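Local coordinates for aminotransferase AspB (Helicobacter pylori 26695, PDB 3EZS), which probably catalyses amino-group transfer as a pyridoxal 5'-phosphate-dependent enzyme of aminotransferase class I and II, at residues 229-240 with 271-282; 196-204 with 286-297. One frame throughout, in Å; residues are numbered along the deposited sequence. Where two conformers were deposited one is given.

Contact 1 of 2, residues 229-240 with 271-282. With PO4 (phosphate ion), chain C.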
loop_
_atom_site.group_PDB
_atom_site.type_symbol
_atom_site.label_atom_id
_atom_site.label_comp_id
_atom_site.label_asym_id
_atom_site.label_seq_id
_atom_site.Cartn_x
_atom_site.Cartn_y
_atom_site.Cartn_z
ATOM N N LEU A 229 2.582 -14.362 -4.285
ATOM C CA LEU A 229 3.536 -15.348 -3.773
ATOM C C LEU A 229 3.085 -16.005 -2.448
ATOM O O LEU A 229 3.649 -17.006 -2.009
ATOM C CB LEU A 229 4.831 -14.600 -3.488
ATOM C CG LEU A 229 6.135 -15.365 -3.358
ATOM C CD1 LEU A 229 6.401 -16.177 -4.630
ATOM C CD2 LEU A 229 7.259 -14.362 -3.090
ATOM N N SER A 230 2.085 -15.417 -1.814
ATOM C CA SER A 230 1.662 -15.801 -0.472
ATOM C C SER A 230 1.402 -17.268 -0.241
ATOM O O SER A 230 1.881 -17.818 0.746
ATOM C CB SER A 230 0.424 -14.998 -0.071
ATOM O OG SER A 230 0.706 -13.614 -0.166
ATOM N N LYS A 231 0.630 -17.889 -1.131
ATOM C CA LYS A 231 0.252 -19.313 -0.970
ATOM C C LYS A 231 1.306 -20.238 -1.521
ATOM O O LYS A 231 1.668 -21.242 -0.893
ATOM C CB LYS A 231 -1.124 -19.573 -1.587
ATOM C CG LYS A 231 -2.231 -18.952 -0.729
ATOM C CD LYS A 231 -3.448 -18.626 -1.542
ATOM C CE LYS A 231 -4.538 -18.000 -0.673
ATOM N NZ LYS A 231 -4.063 -16.899 0.207
ATOM N N ARG A 232 1.825 -19.861 -2.678
ATOM C CA ARG A 232 2.875 -20.603 -3.355
ATOM C C ARG A 232 4.082 -20.898 -2.475
ATOM O O ARG A 232 4.609 -22.020 -2.508
ATOM C CB ARG A 232 3.353 -19.774 -4.563
ATOM C CG ARG A 232 4.473 -20.369 -5.343
ATOM C CD ARG A 232 4.909 -19.470 -6.489
ATOM N NE ARG A 232 5.881 -20.177 -7.321
ATOM C CZ ARG A 232 7.213 -20.123 -7.193
ATOM N NH1 ARG A 232 7.813 -19.346 -6.297
ATOM N NH2 ARG A 232 7.953 -20.854 -8.002
ATOM N N SER A 233 4.533 -19.900 -1.707
ATOM C CA SER A 233 5.775 -20.037 -0.939
ATOM C C SER A 233 5.634 -19.951 0.567
ATOM O O SER A 233 6.632 -19.833 1.260
ATOM C CB SER A 233 6.755 -18.961 -1.412
ATOM O OG SER A 233 6.879 -18.959 -2.834
ATOM N N SER A 234 4.417 -20.052 1.088
ATOM C CA SER A 234 4.165 -19.908 2.541
ATOM C C SER A 234 4.925 -18.702 3.120
ATOM O O SER A 234 5.585 -18.791 4.180
ATOM C CB SER A 234 4.527 -21.180 3.306
ATOM O OG SER A 234 3.787 -22.297 2.846
ATOM N N ALA A 235 4.817 -17.589 2.397
ATOM C CA ALA A 235 5.476 -16.339 2.738
ATOM C C ALA A 235 4.553 -15.142 2.522
ATOM O O ALA A 235 4.941 -14.223 1.800
ATOM C CB ALA A 235 6.741 -16.171 1.876
ATOM N N PRO A 236 3.343 -15.138 3.137
ATOM C CA PRO A 236 2.421 -14.006 2.996
ATOM C C PRO A 236 3.002 -12.706 3.535
ATOM O O PRO A 236 2.665 -11.653 3.025
ATOM C CB PRO A 236 1.200 -14.427 3.829
ATOM C CG PRO A 236 1.736 -15.404 4.811
ATOM C CD PRO A 236 2.766 -16.168 4.022
ATOM N N GLY A 237 3.906 -12.780 4.511
ATOM C CA GLY A 237 4.544 -11.576 5.051
ATOM C C GLY A 237 5.389 -10.767 4.071
ATOM O O GLY A 237 5.645 -9.587 4.306
ATOM N N LEU A 238 5.846 -11.392 2.986
ATOM C CA LEU A 238 6.658 -10.703 1.992
ATOM C C LEU A 238 5.857 -9.658 1.195
ATOM O O LEU A 238 6.443 -8.689 0.714
ATOM C CB LEU A 238 7.345 -11.709 1.038
ATOM C CG LEU A 238 8.484 -12.551 1.633
ATOM C CD1 LEU A 238 8.971 -13.586 0.642
ATOM C CD2 LEU A 238 9.678 -11.711 2.103
ATOM N N ARG A 239 4.536 -9.848 1.090
ATOM C CA ARG A 239 3.643 -8.953 0.358
ATOM C C ARG A 239 4.177 -8.763 -1.057
ATOM O O ARG A 239 4.504 -7.654 -1.465
ATOM C CB ARG A 239 3.489 -7.584 1.055
ATOM C CG ARG A 239 3.224 -7.599 2.546
ATOM C CD ARG A 239 1.988 -8.399 2.995
ATOM N NE ARG A 239 0.798 -8.143 2.187
ATOM C CZ ARG A 239 0.139 -9.013 1.421
ATOM N NH1 ARG A 239 0.484 -10.289 1.311
ATOM N NH2 ARG A 239 -0.919 -8.579 0.754
ATOM N N SER A 240 4.285 -9.862 -1.790
ATOM C CA SER A 240 4.774 -9.838 -3.156
ATOM C C SER A 240 3.787 -10.477 -4.131
ATOM O O SER A 240 3.318 -11.596 -3.939
ATOM C CB SER A 240 6.132 -10.539 -3.290
ATOM O OG SER A 240 6.599 -10.409 -4.626
ATOM N N ALA A 271 14.393 -11.170 -0.707
ATOM C CA ALA A 271 13.797 -12.443 -0.263
ATOM C C ALA A 271 12.653 -12.875 -1.213
ATOM O O ALA A 271 12.491 -14.073 -1.519
ATOM C CB ALA A 271 13.312 -12.354 1.197
ATOM N N SER A 272 11.871 -11.906 -1.683
ATOM C CA SER A 272 10.813 -12.185 -2.670
ATOM C C SER A 272 11.443 -12.703 -3.943
ATOM O O SER A 272 10.950 -13.651 -4.534
ATOM C CB SER A 272 10.039 -10.929 -3.026
ATOM O OG SER A 272 9.299 -10.487 -1.919
ATOM N N GLU A 273 12.539 -12.079 -4.357
ATOM C CA GLU A 273 13.244 -12.489 -5.577
ATOM C C GLU A 273 13.763 -13.927 -5.464
ATOM O O GLU A 273 13.649 -14.702 -6.407
ATOM C CB GLU A 273 14.406 -11.543 -5.843
ATOM C CG GLU A 273 15.175 -11.842 -7.116
ATOM C CD GLU A 273 16.464 -11.054 -7.210
ATOM O OE1 GLU A 273 16.579 -10.019 -6.531
ATOM O OE2 GLU A 273 17.361 -11.472 -7.972
ATOM N N ALA A 274 14.349 -14.267 -4.315
ATOM C CA ALA A 274 14.848 -15.616 -4.091
ATOM C C ALA A 274 13.687 -16.613 -4.202
ATOM O O ALA A 274 13.840 -17.663 -4.812
ATOM C CB ALA A 274 15.560 -15.716 -2.729
ATOM N N ALA A 275 12.523 -16.260 -3.651
ATOM C CA ALA A 275 11.319 -17.108 -3.716
ATOM C C ALA A 275 10.847 -17.323 -5.148
ATOM O O ALA A 275 10.597 -18.458 -5.555
ATOM C CB ALA A 275 10.161 -16.518 -2.846
ATOM N N TRP A 276 10.758 -16.244 -5.927
ATOM C CA TRP A 276 10.270 -16.361 -7.310
ATOM C C TRP A 276 11.216 -17.119 -8.233
ATOM O O TRP A 276 10.766 -17.673 -9.215
ATOM C CB TRP A 276 9.951 -14.995 -7.932
ATOM C CG TRP A 276 8.700 -14.291 -7.415
ATOM C CD1 TRP A 276 8.653 -13.164 -6.655
ATOM C CD2 TRP A 276 7.325 -14.668 -7.653
ATOM N NE1 TRP A 276 7.343 -12.813 -6.406
ATOM C CE2 TRP A 276 6.512 -13.723 -6.994
ATOM C CE3 TRP A 276 6.708 -15.725 -8.338
ATOM C CZ2 TRP A 276 5.106 -13.778 -7.027
ATOM C CZ3 TRP A 276 5.297 -15.789 -8.350
ATOM C CH2 TRP A 276 4.525 -14.804 -7.718
ATOM N N LEU A 277 12.515 -17.096 -7.941
ATOM C CA LEU A 277 13.513 -17.795 -8.736
ATOM C C LEU A 277 13.502 -19.328 -8.553
ATOM O O LEU A 277 13.994 -20.055 -9.413
ATOM C CB LEU A 277 14.916 -17.293 -8.377
ATOM C CG LEU A 277 15.411 -15.907 -8.781
ATOM C CD1 LEU A 277 16.610 -15.438 -7.917
ATOM C CD2 LEU A 277 15.766 -15.869 -10.279
ATOM N N ASP A 278 12.957 -19.803 -7.433
ATOM C CA ASP A 278 12.980 -21.228 -7.099
ATOM C C ASP A 278 11.620 -21.906 -7.201
ATOM O O ASP A 278 10.593 -21.335 -6.769
ATOM C CB ASP A 278 13.469 -21.392 -5.667
ATOM C CG ASP A 278 13.486 -22.830 -5.227
ATOM O OD1 ASP A 278 14.283 -23.603 -5.783
ATOM O OD2 ASP A 278 12.710 -23.185 -4.325
ATOM N N ASP A 279 11.622 -23.121 -7.759
ATOM C CA ASP A 279 10.407 -23.932 -7.909
ATOM C C ASP A 279 10.308 -25.103 -6.926
ATOM O O ASP A 279 9.226 -25.614 -6.684
ATOM C CB ASP A 279 10.320 -24.486 -9.337
ATOM C CG ASP A 279 10.061 -23.398 -10.383
ATOM O OD1 ASP A 279 9.544 -22.323 -10.039
ATOM O OD2 ASP A 279 10.382 -23.625 -11.551
ATOM N N ARG A 280 11.425 -25.492 -6.342
ATOM C CA ARG A 280 11.486 -26.633 -5.450
ATOM C C ARG A 280 10.617 -26.492 -4.250
ATOM O O ARG A 280 9.811 -27.378 -3.977
ATOM C CB ARG A 280 12.910 -26.858 -4.973
ATOM C CG ARG A 280 13.816 -27.313 -6.060
ATOM C CD ARG A 280 15.260 -27.272 -5.616
ATOM N NE ARG A 280 16.093 -27.728 -6.717
ATOM C CZ ARG A 280 17.412 -27.604 -6.789
ATOM N NH1 ARG A 280 18.112 -27.015 -5.819
ATOM N NH2 ARG A 280 18.029 -28.059 -7.866
ATOM N N HIS A 281 10.775 -25.387 -3.531
ATOM C CA HIS A 281 9.972 -25.171 -2.335
ATOM C C HIS A 281 8.465 -25.087 -2.665
ATOM O O HIS A 281 7.650 -25.560 -1.894
ATOM C CB HIS A 281 10.439 -23.926 -1.569
ATOM C CG HIS A 281 9.951 -22.641 -2.158
ATOM N ND1 HIS A 281 10.473 -22.105 -3.311
ATOM C CD2 HIS A 281 8.967 -21.801 -1.764
ATOM C CE1 HIS A 281 9.836 -20.984 -3.603
ATOM N NE2 HIS A 281 8.926 -20.769 -2.672
ATOM N N ALA A 282 8.101 -24.505 -3.812
ATOM C CA ALA A 282 6.694 -24.382 -4.211
ATOM C C ALA A 282 6.092 -25.759 -4.391
ATOM O O ALA A 282 4.970 -26.045 -3.927
ATOM C CB ALA A 282 6.555 -23.579 -5.513
HETATM P P PO4 C . -2.314 -11.656 -1.105
HETATM O O1 PO4 C . -1.462 -11.730 -2.342
HETATM O O2 PO4 C . -2.635 -10.239 -0.769
HETATM O O3 PO4 C . -1.566 -12.232 0.044
HETATM O O4 PO4 C . -3.608 -12.362 -1.382
HETATM O O HOH W 1 3.340 -23.996 -4.051
#
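On one face of the Arg232 guanidinium packs Ala282 CB, offset toward the rim; Trp276 CE3 lies more distantly over the opposite face, indole and guanidinium planes 15° apart. The edge meets three acceptors. NH1 donates to Ala275 O (3.0 Å) from above that carbonyl's plane. NH2 donates to Asp278 O (3.0 Å). It also forms a salt bridge with Asp279 OD1 (3.0 Å), whose carboxylate is turned steeply against the guanidinium. The side chain is extended from CG to NE, which carries the charge to the end of helix 266-277; NE itself pairs with Glu198, and Arg74 with the other Asp279 oxygen.

The indole of Trp276 carries Leu229 CD1 over the centre of its six-membered ring, 3.4 Å from the centroid, a CH-pi contact. At its edge NE1 points almost straight at Ser240 OG (3.1 Å, 174°), fixing the ring's rotation. His281 NE2 and Ser233 OG are hydrogen-bonded at the imidazole edge (2.7 Å). His281 ND1 donates to the anti lone pair of Asp278 OD2 (2.7 Å), which also accepts His281 N as a helix-capping bond, so the imidazole is held from both sides. Apolar contact continues through Leu238 CD2 on Ala271 CB.

Ser230 OG and Arg239 NH1 and NH2, from loop residues that do not touch 271-282, bind a phosphate ion, probably from the crystallisation liquor. Ser228 OG and the backbone N of Ser91 and Arg92 also hold it, consistent with the cofactor-phosphate pocket of this family. Leu52 and Pro56 of the second subunit pack on Leu238 and Arg239. Helix 62-76 touches the loop at Arg232 and Ser240, helix 39-46 at Leu238; linking strands 223-228 and 241-245 of the mixed sheet, 229-240 rests on the junction of helices 266-277 and 280-299.

Contact 2 of 2, residues 196-204 with 286-297. With EDO (1,2-ethanediol), chain F.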
loop_
_atom_site.group_PDB
_atom_site.type_symbol
_atom_site.label_atom_id
_atom_site.label_comp_id
_atom_site.label_asym_id
_atom_site.label_seq_id
_atom_site.Cartn_x
_atom_site.Cartn_y
_atom_site.Cartn_z
ATOM N N TYR A 196 -4.433 -18.779 -7.173
ATOM C CA TYR A 196 -4.402 -20.221 -6.878
ATOM C C TYR A 196 -3.782 -21.041 -8.006
ATOM O O TYR A 196 -3.859 -22.264 -7.995
ATOM C CB TYR A 196 -5.820 -20.733 -6.538
ATOM C CG TYR A 196 -6.320 -20.128 -5.246
ATOM C CD1 TYR A 196 -5.966 -20.672 -4.025
ATOM C CD2 TYR A 196 -7.089 -18.980 -5.249
ATOM C CE1 TYR A 196 -6.389 -20.106 -2.837
ATOM C CE2 TYR A 196 -7.513 -18.397 -4.068
ATOM C CZ TYR A 196 -7.157 -18.965 -2.859
ATOM O OH TYR A 196 -7.580 -18.403 -1.676
ATOM N N SER A 197 -3.102 -20.391 -8.944
ATOM C CA SER A 197 -2.568 -21.113 -10.093
ATOM C C SER A 197 -1.457 -22.108 -9.746
ATOM O O SER A 197 -1.179 -22.996 -10.532
ATOM C CB SER A 197 -2.133 -20.128 -11.188
ATOM O OG SER A 197 -1.164 -19.229 -10.690
ATOM N N GLU A 198 -0.843 -21.976 -8.569
ATOM C CA GLU A 198 0.195 -22.904 -8.134
ATOM C C GLU A 198 -0.316 -23.918 -7.112
ATOM O O GLU A 198 0.466 -24.713 -6.596
ATOM C CB GLU A 198 1.384 -22.128 -7.545
ATOM C CG GLU A 198 2.247 -21.401 -8.567
ATOM C CD GLU A 198 3.221 -22.340 -9.245
ATOM O OE1 GLU A 198 2.772 -23.187 -10.032
ATOM O OE2 GLU A 198 4.442 -22.243 -8.971
ATOM N N ILE A 199 -1.619 -23.882 -6.822
ATOM C CA ILE A 199 -2.242 -24.788 -5.872
ATOM C C ILE A 199 -3.088 -25.713 -6.718
ATOM O O ILE A 199 -4.190 -25.376 -7.104
ATOM C CB ILE A 199 -3.106 -24.037 -4.804
ATOM C CG1 ILE A 199 -2.332 -22.854 -4.189
ATOM C CG2 ILE A 199 -3.586 -25.010 -3.714
ATOM C CD1 ILE A 199 -0.921 -23.231 -3.674
ATOM N N TYR A 200 -2.546 -26.875 -7.048
ATOM C CA TYR A 200 -3.240 -27.821 -7.896
ATOM C C TYR A 200 -2.721 -29.225 -7.610
ATOM O O TYR A 200 -1.614 -29.410 -7.100
ATOM C CB TYR A 200 -3.101 -27.445 -9.379
ATOM C CG TYR A 200 -1.683 -27.453 -9.895
ATOM C CD1 TYR A 200 -1.120 -28.598 -10.438
ATOM C CD2 TYR A 200 -0.904 -26.311 -9.834
ATOM C CE1 TYR A 200 0.198 -28.593 -10.915
ATOM C CE2 TYR A 200 0.405 -26.294 -10.298
ATOM C CZ TYR A 200 0.944 -27.426 -10.832
ATOM O OH TYR A 200 2.232 -27.380 -11.276
ATOM N N GLU A 201 -3.532 -30.209 -7.972
ATOM C CA GLU A 201 -3.282 -31.594 -7.617
ATOM C C GLU A 201 -2.591 -32.410 -8.686
ATOM O O GLU A 201 -1.671 -33.157 -8.386
ATOM C CB GLU A 201 -4.633 -32.234 -7.280
ATOM C CG GLU A 201 -4.587 -33.665 -6.808
ATOM C CD GLU A 201 -5.966 -34.276 -6.743
ATOM O OE1 GLU A 201 -6.945 -33.532 -6.529
ATOM O OE2 GLU A 201 -6.066 -35.502 -6.903
ATOM N N ASN A 202 -3.071 -32.309 -9.923
ATOM C CA ASN A 202 -2.523 -33.093 -11.028
ATOM C C ASN A 202 -1.975 -32.162 -12.121
ATOM O O ASN A 202 -0.816 -31.749 -12.087
ATOM C CB ASN A 202 -3.618 -34.032 -11.615
ATOM C CG ASN A 202 -4.254 -34.943 -10.576
ATOM O OD1 ASN A 202 -3.585 -35.457 -9.685
ATOM N ND2 ASN A 202 -5.564 -35.170 -10.711
ATOM N N THR A 203 -2.843 -31.787 -13.051
ATOM C CA THR A 203 -2.462 -30.983 -14.179
ATOM C C THR A 203 -2.524 -29.491 -13.797
ATOM O O THR A 203 -3.474 -29.050 -13.127
ATOM C CB THR A 203 -3.321 -31.367 -15.427
ATOM O OG1 THR A 203 -3.079 -30.435 -16.492
ATOM C CG2 THR A 203 -4.815 -31.406 -15.100
ATOM N N PRO A 204 -1.494 -28.714 -14.175
ATOM C CA PRO A 204 -1.534 -27.316 -13.776
ATOM C C PRO A 204 -2.636 -26.539 -14.495
ATOM O O PRO A 204 -2.887 -26.794 -15.654
ATOM C CB PRO A 204 -0.151 -26.779 -14.180
ATOM C CG PRO A 204 0.666 -27.975 -14.549
ATOM C CD PRO A 204 -0.280 -29.040 -14.945
ATOM N N ARG A 286 2.886 -27.591 -2.721
ATOM C CA ARG A 286 1.827 -28.039 -3.639
ATOM C C ARG A 286 1.497 -29.506 -3.407
ATOM O O ARG A 286 0.341 -29.904 -3.446
ATOM C CB ARG A 286 2.238 -27.869 -5.098
ATOM C CG ARG A 286 1.062 -28.099 -6.073
ATOM C CD ARG A 286 1.489 -28.248 -7.525
ATOM N NE ARG A 286 2.305 -29.452 -7.747
ATOM C CZ ARG A 286 1.843 -30.713 -7.772
ATOM N NH1 ARG A 286 0.563 -30.994 -7.573
ATOM N NH2 ARG A 286 2.681 -31.726 -7.972
ATOM N N ASN A 287 2.526 -30.308 -3.193
ATOM C CA ASN A 287 2.312 -31.710 -2.959
ATOM C C ASN A 287 1.443 -31.973 -1.725
ATOM O O ASN A 287 0.644 -32.881 -1.742
ATOM C CB ASN A 287 3.629 -32.440 -2.813
ATOM C CG ASN A 287 3.433 -33.910 -2.784
ATOM O OD1 ASN A 287 3.609 -34.538 -1.745
ATOM N ND2 ASN A 287 2.964 -34.469 -3.901
ATOM N N ILE A 288 1.600 -31.162 -0.681
ATOM C CA ILE A 288 0.789 -31.301 0.525
ATOM C C ILE A 288 -0.664 -30.967 0.191
ATOM O O ILE A 288 -1.570 -31.709 0.552
ATOM C CB ILE A 288 1.266 -30.393 1.682
ATOM C CG1 ILE A 288 2.658 -30.792 2.175
ATOM C CG2 ILE A 288 0.315 -30.483 2.880
ATOM C CD1 ILE A 288 3.239 -29.758 3.163
ATOM N N TYR A 289 -0.882 -29.863 -0.512
ATOM C CA TYR A 289 -2.241 -29.499 -0.904
ATOM C C TYR A 289 -2.827 -30.509 -1.897
ATOM O O TYR A 289 -4.027 -30.745 -1.880
ATOM C CB TYR A 289 -2.312 -28.092 -1.492
ATOM C CG TYR A 289 -1.837 -26.989 -0.563
ATOM C CD1 TYR A 289 -2.381 -26.835 0.700
ATOM C CD2 TYR A 289 -0.864 -26.083 -0.975
ATOM C CE1 TYR A 289 -1.945 -25.813 1.557
ATOM C CE2 TYR A 289 -0.425 -25.064 -0.140
ATOM C CZ TYR A 289 -0.967 -24.935 1.120
ATOM O OH TYR A 289 -0.532 -23.922 1.925
ATOM N N ALA A 290 -1.979 -31.097 -2.746
ATOM C CA ALA A 290 -2.402 -32.129 -3.693
ATOM C C ALA A 290 -2.951 -33.306 -2.926
ATOM O O ALA A 290 -4.047 -33.780 -3.228
ATOM C CB ALA A 290 -1.235 -32.585 -4.560
ATOM N N ASN A 291 -2.186 -33.761 -1.933
ATOM C CA ASN A 291 -2.596 -34.881 -1.070
ATOM C C ASN A 291 -3.789 -34.584 -0.175
ATOM O O ASN A 291 -4.540 -35.507 0.168
ATOM C CB ASN A 291 -1.421 -35.390 -0.242
ATOM C CG ASN A 291 -0.361 -36.088 -1.094
ATOM O OD1 ASN A 291 -0.681 -36.699 -2.114
ATOM N ND2 ASN A 291 0.894 -36.038 -0.651
ATOM N N ASN A 292 -3.972 -33.319 0.210
ATOM C CA ASN A 292 -5.155 -32.928 0.996
ATOM C C ASN A 292 -6.428 -33.116 0.173
ATOM O O ASN A 292 -7.387 -33.720 0.654
ATOM C CB ASN A 292 -5.052 -31.481 1.514
ATOM C CG ASN A 292 -3.946 -31.300 2.533
ATOM O OD1 ASN A 292 -3.363 -32.279 2.997
ATOM N ND2 ASN A 292 -3.660 -30.050 2.902
ATOM N N LEU A 293 -6.423 -32.626 -1.072
ATOM C CA LEU A 293 -7.576 -32.775 -1.971
ATOM C C LEU A 293 -7.887 -34.246 -2.260
ATOM O O LEU A 293 -9.054 -34.629 -2.304
ATOM C CB LEU A 293 -7.345 -32.055 -3.315
ATOM C CG LEU A 293 -7.219 -30.540 -3.388
ATOM C CD1 LEU A 293 -6.950 -30.084 -4.843
ATOM C CD2 LEU A 293 -8.474 -29.858 -2.828
ATOM N N LYS A 294 -6.846 -35.058 -2.473
ATOM C CA LYS A 294 -7.019 -36.497 -2.700
ATOM C C LYS A 294 -7.669 -37.179 -1.520
ATOM O O LYS A 294 -8.563 -38.011 -1.696
ATOM C CB LYS A 294 -5.670 -37.193 -2.964
ATOM C CG LYS A 294 -5.035 -36.821 -4.285
ATOM C CD LYS A 294 -3.722 -37.580 -4.536
ATOM C CE LYS A 294 -3.056 -37.100 -5.821
ATOM N NZ LYS A 294 -3.951 -37.178 -7.000
ATOM N N LEU A 295 -7.195 -36.849 -0.324
ATOM C CA LEU A 295 -7.730 -37.428 0.910
ATOM C C LEU A 295 -9.211 -37.067 1.072
ATOM O O LEU A 295 -10.045 -37.942 1.318
ATOM C CB LEU A 295 -6.925 -36.930 2.122
ATOM C CG LEU A 295 -7.452 -37.363 3.491
ATOM C CD1 LEU A 295 -7.469 -38.896 3.614
ATOM C CD2 LEU A 295 -6.651 -36.700 4.574
ATOM N N ALA A 296 -9.512 -35.776 0.916
ATOM C CA ALA A 296 -10.870 -35.249 1.010
ATOM C C ALA A 296 -11.795 -35.963 0.039
ATOM O O ALA A 296 -12.935 -36.302 0.391
ATOM C CB ALA A 296 -10.887 -33.730 0.749
ATOM N N ARG A 297 -11.293 -36.208 -1.177
ATOM C CA ARG A 297 -12.079 -36.874 -2.213
ATOM C C ARG A 297 -12.380 -38.340 -1.859
ATOM O O ARG A 297 -13.463 -38.849 -2.159
ATOM C CB ARG A 297 -11.390 -36.764 -3.572
ATOM C CG ARG A 297 -12.280 -37.241 -4.730
ATOM C CD ARG A 297 -11.596 -37.110 -6.087
ATOM N NE ARG A 297 -11.232 -35.715 -6.391
ATOM C CZ ARG A 297 -10.011 -35.178 -6.319
ATOM N NH1 ARG A 297 -8.956 -35.893 -5.970
ATOM N NH2 ARG A 297 -9.846 -33.902 -6.621
HETATM C C1 EDO F . -8.666 -15.392 -2.546
HETATM O O1 EDO F . -7.276 -15.145 -2.272
HETATM C C2 EDO F . -9.032 -14.759 -3.901
HETATM O O2 EDO F . -8.912 -15.620 -5.031
#
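Arg286 opens the contact by laying its CD over the centre of the Tyr200 ring, 3.5 Å from the centroid, in a CH-pi contact, with guanidinium and ring planes only 16° apart. Further along helix 280-299, Glu201, Lys294 and Arg297 form a salt-bridge network, here within the class I and II aminotransferase fold (PLP fold type I). A bend at chi3 (65°) turns Arg286 NH1 back to Tyr200 O (2.7 Å), with a weaker bond to Glu201 O; its NH2 is paired with Glu283. One turn on, the ring of Tyr289 meets Ile199 CD1 at its CD2 (3.9 Å). Ala290 then sets its CB against Glu201 CA, and Leu293 packs CB and CD1 beside the extended Glu201 side chain. Lys294 NZ takes the anti lone pair of Glu201 OE2 (2.7 Å) and also donates to Asn202 OD1. Last comes Arg297, which meets the same carboxylate end-on and nearly coplanar, its NH2 also bonding to Ile305 O. Both Glu201 oxygens use their syn lone pairs toward it: NH2 reaches OE1 at 2.9 Å and NH1 reaches OE2 at 3.1 Å, leaving Glu201 OE2 gripped by both Arg297 NH1 and Lys294 NZ.

From the N terminus, the chain first reaches 196-204, the loop after strand 189-193, then passes helix 208-214 and strand 223-228 to 229-240. Contact 1 closes the shorter loop, 30 residues holding strand 241-245, helix 247-257 and the first turn of helix 266-277, when 271-282 returns. Contact 2 closes the longer one at 286-297, with 81 residues between its segments, so contact 1 lies wholly within it and the two do not cross. Helix 280-299 serves both, its start in contact 1 and its later turns in contact 2. The contacts also touch directly: Arg232 NE and Glu198 OE2 form a 3.0 Å salt bridge, joining two loops that follow strands of the mixed sheet.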